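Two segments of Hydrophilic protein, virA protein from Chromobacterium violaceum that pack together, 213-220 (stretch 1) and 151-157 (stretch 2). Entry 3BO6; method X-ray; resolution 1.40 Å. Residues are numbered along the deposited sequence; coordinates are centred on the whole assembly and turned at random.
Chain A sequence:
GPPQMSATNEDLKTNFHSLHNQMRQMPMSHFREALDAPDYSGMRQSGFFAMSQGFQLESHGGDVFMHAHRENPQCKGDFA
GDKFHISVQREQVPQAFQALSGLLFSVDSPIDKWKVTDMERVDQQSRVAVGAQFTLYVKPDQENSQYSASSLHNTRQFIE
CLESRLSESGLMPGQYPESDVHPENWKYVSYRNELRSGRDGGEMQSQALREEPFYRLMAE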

ATOM      1  N   PRO A 213      13.326   9.303   0.748  1.00  6.15           N
ATOM      2  CA  PRO A 213      12.795  10.062   1.884  1.00  5.48           C
ATOM      3  C   PRO A 213      11.436   9.521   2.366  1.00  4.41           C
ATOM      4  O   PRO A 213      11.243   9.379   3.567  1.00  5.05           O
ATOM      5  CB  PRO A 213      12.703  11.486   1.314  1.00  7.54           C
ATOM      6  CG  PRO A 213      13.887  11.557   0.370  1.00  7.81           C
ATOM      7  CD  PRO A 213      13.901  10.176  -0.295  1.00  7.09           C
ATOM      8  N   PHE A 214      10.537   9.174   1.451  1.00  4.51           N
ATOM      9  CA  PHE A 214       9.248   8.648   1.877  1.00  4.70           C
ATOM     10  C   PHE A 214       9.411   7.382   2.710  1.00  2.98           C
ATOM     11  O   PHE A 214       8.753   7.226   3.751  1.00  4.32           O
ATOM     12  CB  PHE A 214       8.316   8.392   0.671  1.00  3.11           C
ATOM     13  CG  PHE A 214       6.990   7.753   1.060  1.00  3.94           C
ATOM     14  CD1 PHE A 214       5.914   8.544   1.427  1.00  5.23           C
ATOM     15  CD2 PHE A 214       6.846   6.375   1.099  1.00  3.48           C
ATOM     16  CE1 PHE A 214       4.706   7.967   1.801  1.00  5.62           C
ATOM     17  CE2 PHE A 214       5.646   5.799   1.472  1.00  4.20           C
ATOM     18  CZ  PHE A 214       4.581   6.603   1.828  1.00  5.80           C
ATOM     19  N   TYR A 215      10.272   6.480   2.263  1.00  4.38           N
ATOM     20  CA  TYR A 215      10.512   5.243   2.995  1.00  5.07           C
ATOM     21  C   TYR A 215      11.080   5.529   4.381  1.00  4.97           C
ATOM     22  O   TYR A 215      10.653   4.942   5.373  1.00  5.35           O
ATOM     23  CB  TYR A 215      11.476   4.338   2.227  1.00  6.99           C
ATOM     24  CG  TYR A 215      11.819   3.075   2.991  1.00  4.54           C
ATOM     25  CD1 TYR A 215      10.894   2.053   3.108  1.00  5.70           C
ATOM     26  CD2 TYR A 215      13.060   2.909   3.604  1.00  4.93           C
ATOM     27  CE1 TYR A 215      11.188   0.890   3.799  1.00  4.92           C
ATOM     28  CE2 TYR A 215      13.355   1.743   4.312  1.00  5.13           C
ATOM     29  CZ  TYR A 215      12.414   0.731   4.385  1.00  6.32           C
ATOM     30  OH  TYR A 215      12.679  -0.429   5.077  1.00 11.11           O
ATOM     31  N   ARG A 216      12.037   6.443   4.460  1.00  4.39           N
ATOM     32  CA  ARG A 216      12.632   6.783   5.746  1.00  5.37           C
ATOM     33  C   ARG A 216      11.583   7.348   6.705  1.00  6.65           C
ATOM     34  O   ARG A 216      11.586   7.045   7.903  1.00  6.55           O
ATOM     35  CB  ARG A 216      13.787   7.764   5.548  1.00  5.30           C
ATOM     36  CG  ARG A 216      14.924   7.171   4.710  1.00  6.45           C
ATOM     37  CD  ARG A 216      16.105   8.129   4.582  1.00  5.73           C
ATOM     38  NE  ARG A 216      16.746   8.341   5.877  1.00  6.80           N
ATOM     39  CZ  ARG A 216      17.717   9.222   6.083  1.00  6.74           C
ATOM     40  NH1 ARG A 216      18.121   9.988   5.076  1.00  8.15           N
ATOM     41  NH2 ARG A 216      18.243   9.359   7.299  1.00 10.02           N
ATOM     42  N   LEU A 217      10.654   8.136   6.169  1.00  3.83           N
ATOM     43  CA  LEU A 217       9.562   8.679   6.986  1.00  6.08           C
ATOM     44  C   LEU A 217       8.613   7.576   7.476  1.00  5.47           C
ATOM     45  O   LEU A 217       8.010   7.701   8.538  1.00  5.25           O
ATOM     46  CB  LEU A 217       8.816   9.742   6.187  1.00  6.13           C
ATOM     47  CG  LEU A 217       9.655  11.017   5.935  1.00  5.23           C
ATOM     48  CD1 LEU A 217       9.039  11.888   4.834  1.00  9.00           C
ATOM     49  CD2 LEU A 217       9.827  11.828   7.215  1.00  9.98           C
ATOM     50  N   MET A 218       8.501   6.490   6.714  1.00  3.74           N
ATOM     51  CA  MET A 218       7.636   5.371   7.091  1.00  3.99           C
ATOM     52  C   MET A 218       8.325   4.416   8.052  1.00  6.05           C
ATOM     53  O   MET A 218       7.652   3.766   8.871  1.00  6.81           O
ATOM     54  CB  MET A 218       7.238   4.574   5.843  1.00  5.89           C
ATOM     55  CG  MET A 218       6.320   5.332   4.892  1.00  5.38           C
ATOM     56  SD  MET A 218       4.738   5.841   5.590  1.00  5.08           S
ATOM     57  CE  MET A 218       5.054   7.598   5.698  1.00  9.33           C
ATOM     58  N   ALA A 219       9.649   4.306   7.939  1.00  6.60           N
ATOM     59  CA  ALA A 219      10.364   3.192   8.577  1.00  9.19           C
ATOM     60  C   ALA A 219      11.384   3.554   9.648  1.00 10.65           C
ATOM     61  O   ALA A 219      11.655   2.741  10.528  1.00 17.33           O
ATOM     62  CB  ALA A 219      11.021   2.298   7.511  1.00  9.62           C
ATOM     63  N   GLU A 220      11.933   4.763   9.589  1.00  8.43           N
ATOM     64  CA  GLU A 220      13.016   5.186  10.487  1.00 13.27           C
ATOM     65  C   GLU A 220      12.519   5.846  11.770  1.00 17.29           C
ATOM     66  O   GLU A 220      11.354   6.235  11.916  1.00 16.05           O
ATOM     67  CB  GLU A 220      13.930   6.174   9.744  1.00 14.67           C
ATOM     68  CG  GLU A 220      15.360   6.270  10.238  1.00 24.37           C
ATOM     69  CD  GLU A 220      16.304   6.775   9.148  1.00 26.65           C
ATOM     70  OE1 GLU A 220      17.258   7.518   9.469  1.00 35.27           O
ATOM     71  OE2 GLU A 220      16.089   6.423   7.972  1.00 26.41           O
ATOM     72  OXT GLU A 220      13.304   6.039  12.707  1.00 20.67           O
TER
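Stretch 2 151-157: SLHNTRQ

The chain ends against a single arginine: the guanidinium of Arg156 binds the backbone carbonyl of Leu217 and one oxygen of the C-terminal carboxylate of Glu220. Arg156 NH1 donates to Glu220 O at 2.8 Å and to Leu217 O at 3.0 Å, while Arg156 NH2 also reaches Glu220 O, at 3.2 Å. Both acceptors lie near the guanidinium plane, where the N-H groups point. Met218 O instead sits over one face, so its 3.3 Å approach to Arg156 NE has too poor an angle for a hydrogen bond.

Stretch 2 is helical throughout, part of a longer helix, and crosses helix 213-219 with N-to-C directions 62° apart (signed crossing angle -62°), with the axes 9.5 Å apart at their closest. Its extended Arg156 side chain, with chi1 to chi3 all t, runs from a CA that lies 5.3 Å from Met218 CA.

Toward the start of stretch 2 the contact becomes apolar. Leu152 meets three side chains: its CD2 lies 3.9 Å from both Phe214 CD1 and Met218 CE, and its CD1 is 4.0 Å from Leu217 CD1. Although the CA-to-CB bond of Met218 points away, its side chain bends back, placing SD 3.9 Å from both Thr155 CG2 and Arg156 CB. Thr155 CG2 also approaches the edge of the Phe214 ring, 4.3 Å from CZ.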

ATOM      1  N   SER A 151      -0.651  13.558   6.884  1.00  7.33           N
ATOM      2  CA  SER A 151      -0.913  12.442   5.970  1.00  8.46           C
ATOM      3  C   SER A 151       0.187  11.364   6.055  1.00  4.28           C
ATOM      4  O   SER A 151      -0.098  10.164   6.042  1.00  5.19           O
ATOM      5  CB  SER A 151      -1.067  12.942   4.534  1.00  8.80           C
ATOM      6  OG  SER A 151      -1.575  11.911   3.699  1.00 13.31           O
ATOM      7  N   LEU A 152       1.442  11.787   6.126  1.00  5.15           N
ATOM      8  CA  LEU A 152       2.536  10.852   6.345  1.00  4.90           C
ATOM      9  C   LEU A 152       2.315  10.040   7.633  1.00  5.83           C
ATOM     10  O   LEU A 152       2.452   8.810   7.624  1.00  4.19           O
ATOM     11  CB  LEU A 152       3.875  11.602   6.394  1.00  5.09           C
ATOM     12  CG  LEU A 152       4.286  12.192   5.039  1.00  3.86           C
ATOM     13  CD1 LEU A 152       5.323  13.293   5.229  1.00  6.89           C
ATOM     14  CD2 LEU A 152       4.789  11.096   4.090  1.00  6.65           C
ATOM     15  N   HIS A 153       1.968  10.721   8.728  1.00  5.03           N
ATOM     16  CA  HIS A 153       1.726  10.034   9.996  1.00  3.27           C
ATOM     17  C   HIS A 153       0.577   9.021   9.861  1.00  4.73           C
ATOM     18  O   HIS A 153       0.680   7.883  10.319  1.00  4.96           O
ATOM     19  CB  HIS A 153       1.412  11.067  11.092  1.00  5.99           C
ATOM     20  CG  HIS A 153       1.031  10.460  12.402  1.00  4.94           C
ATOM     21  ND1 HIS A 153       1.920   9.758  13.198  1.00  8.22           N
ATOM     22  CD2 HIS A 153      -0.145  10.462  13.072  1.00  8.16           C
ATOM     23  CE1 HIS A 153       1.300   9.357  14.291  1.00  8.37           C
ATOM     24  NE2 HIS A 153       0.042   9.764  14.238  1.00  9.29           N
ATOM     25  N   ASN A 154      -0.506   9.432   9.215  1.00  4.09           N
ATOM     26  CA  ASN A 154      -1.661   8.545   9.083  1.00  5.74           C
ATOM     27  C   ASN A 154      -1.298   7.327   8.245  1.00  4.42           C
ATOM     28  O   ASN A 154      -1.780   6.229   8.498  1.00  6.37           O
ATOM     29  CB  ASN A 154      -2.855   9.291   8.491  1.00  7.47           C
ATOM     30  CG  ASN A 154      -3.510  10.235   9.489  1.00 13.91           C
ATOM     31  OD1 ASN A 154      -3.470  10.001  10.699  1.00 14.07           O
ATOM     32  ND2 ASN A 154      -4.131  11.296   8.983  1.00 12.15           N
ATOM     33  N   THR A 155      -0.432   7.521   7.254  1.00  4.39           N
ATOM     34  CA  THR A 155      -0.040   6.432   6.370  1.00  5.52           C
ATOM     35  C   THR A 155       0.828   5.451   7.127  1.00  3.80           C
ATOM     36  O   THR A 155       0.619   4.234   7.041  1.00  4.92           O
ATOM     37  CB  THR A 155       0.669   6.972   5.132  1.00  6.12           C
ATOM     38  OG1 THR A 155      -0.230   7.845   4.443  1.00  6.14           O
ATOM     39  CG2 THR A 155       1.059   5.835   4.192  1.00  7.12           C
ATOM     40  N   ARG A 156       1.797   5.972   7.876  1.00  5.09           N
ATOM     41  CA  ARG A 156       2.639   5.116   8.689  1.00  2.82           C
ATOM     42  C   ARG A 156       1.797   4.340   9.718  1.00  5.94           C
ATOM     43  O   ARG A 156       1.988   3.126   9.914  1.00  5.07           O
ATOM     44  CB  ARG A 156       3.722   5.946   9.376  1.00  3.46           C
ATOM     45  CG  ARG A 156       4.666   5.120  10.237  1.00  4.83           C
ATOM     46  CD  ARG A 156       5.861   5.939  10.708  1.00  7.48           C
ATOM     47  NE  ARG A 156       6.683   5.183  11.647  1.00  7.92           N
ATOM     48  CZ  ARG A 156       8.006   5.315  11.771  1.00  8.85           C
ATOM     49  NH1 ARG A 156       8.675   6.169  11.000  1.00  8.47           N
ATOM     50  NH2 ARG A 156       8.668   4.585  12.665  1.00 14.04           N
ATOM     51  N   GLN A 157       0.885   5.046  10.384  1.00  4.26           N
ATOM     52  CA  GLN A 157      -0.014   4.406  11.344  1.00  4.39           C
ATOM     53  C   GLN A 157      -0.871   3.320  10.666  1.00  5.40           C
ATOM     54  O   GLN A 157      -1.120   2.263  11.250  1.00  4.99           O
ATOM     55  CB  GLN A 157      -0.917   5.458  12.002  1.00  4.88           C
ATOM     56  CG  GLN A 157      -0.187   6.362  13.014  1.00  4.40           C
ATOM     57  CD  GLN A 157      -0.131   5.715  14.377  1.00 10.84           C
ATOM     58  OE1 GLN A 157      -1.167   5.400  14.961  1.00 10.37           O
ATOM     59  NE2 GLN A 157       1.065   5.497  14.880  1.00 11.63           N
TER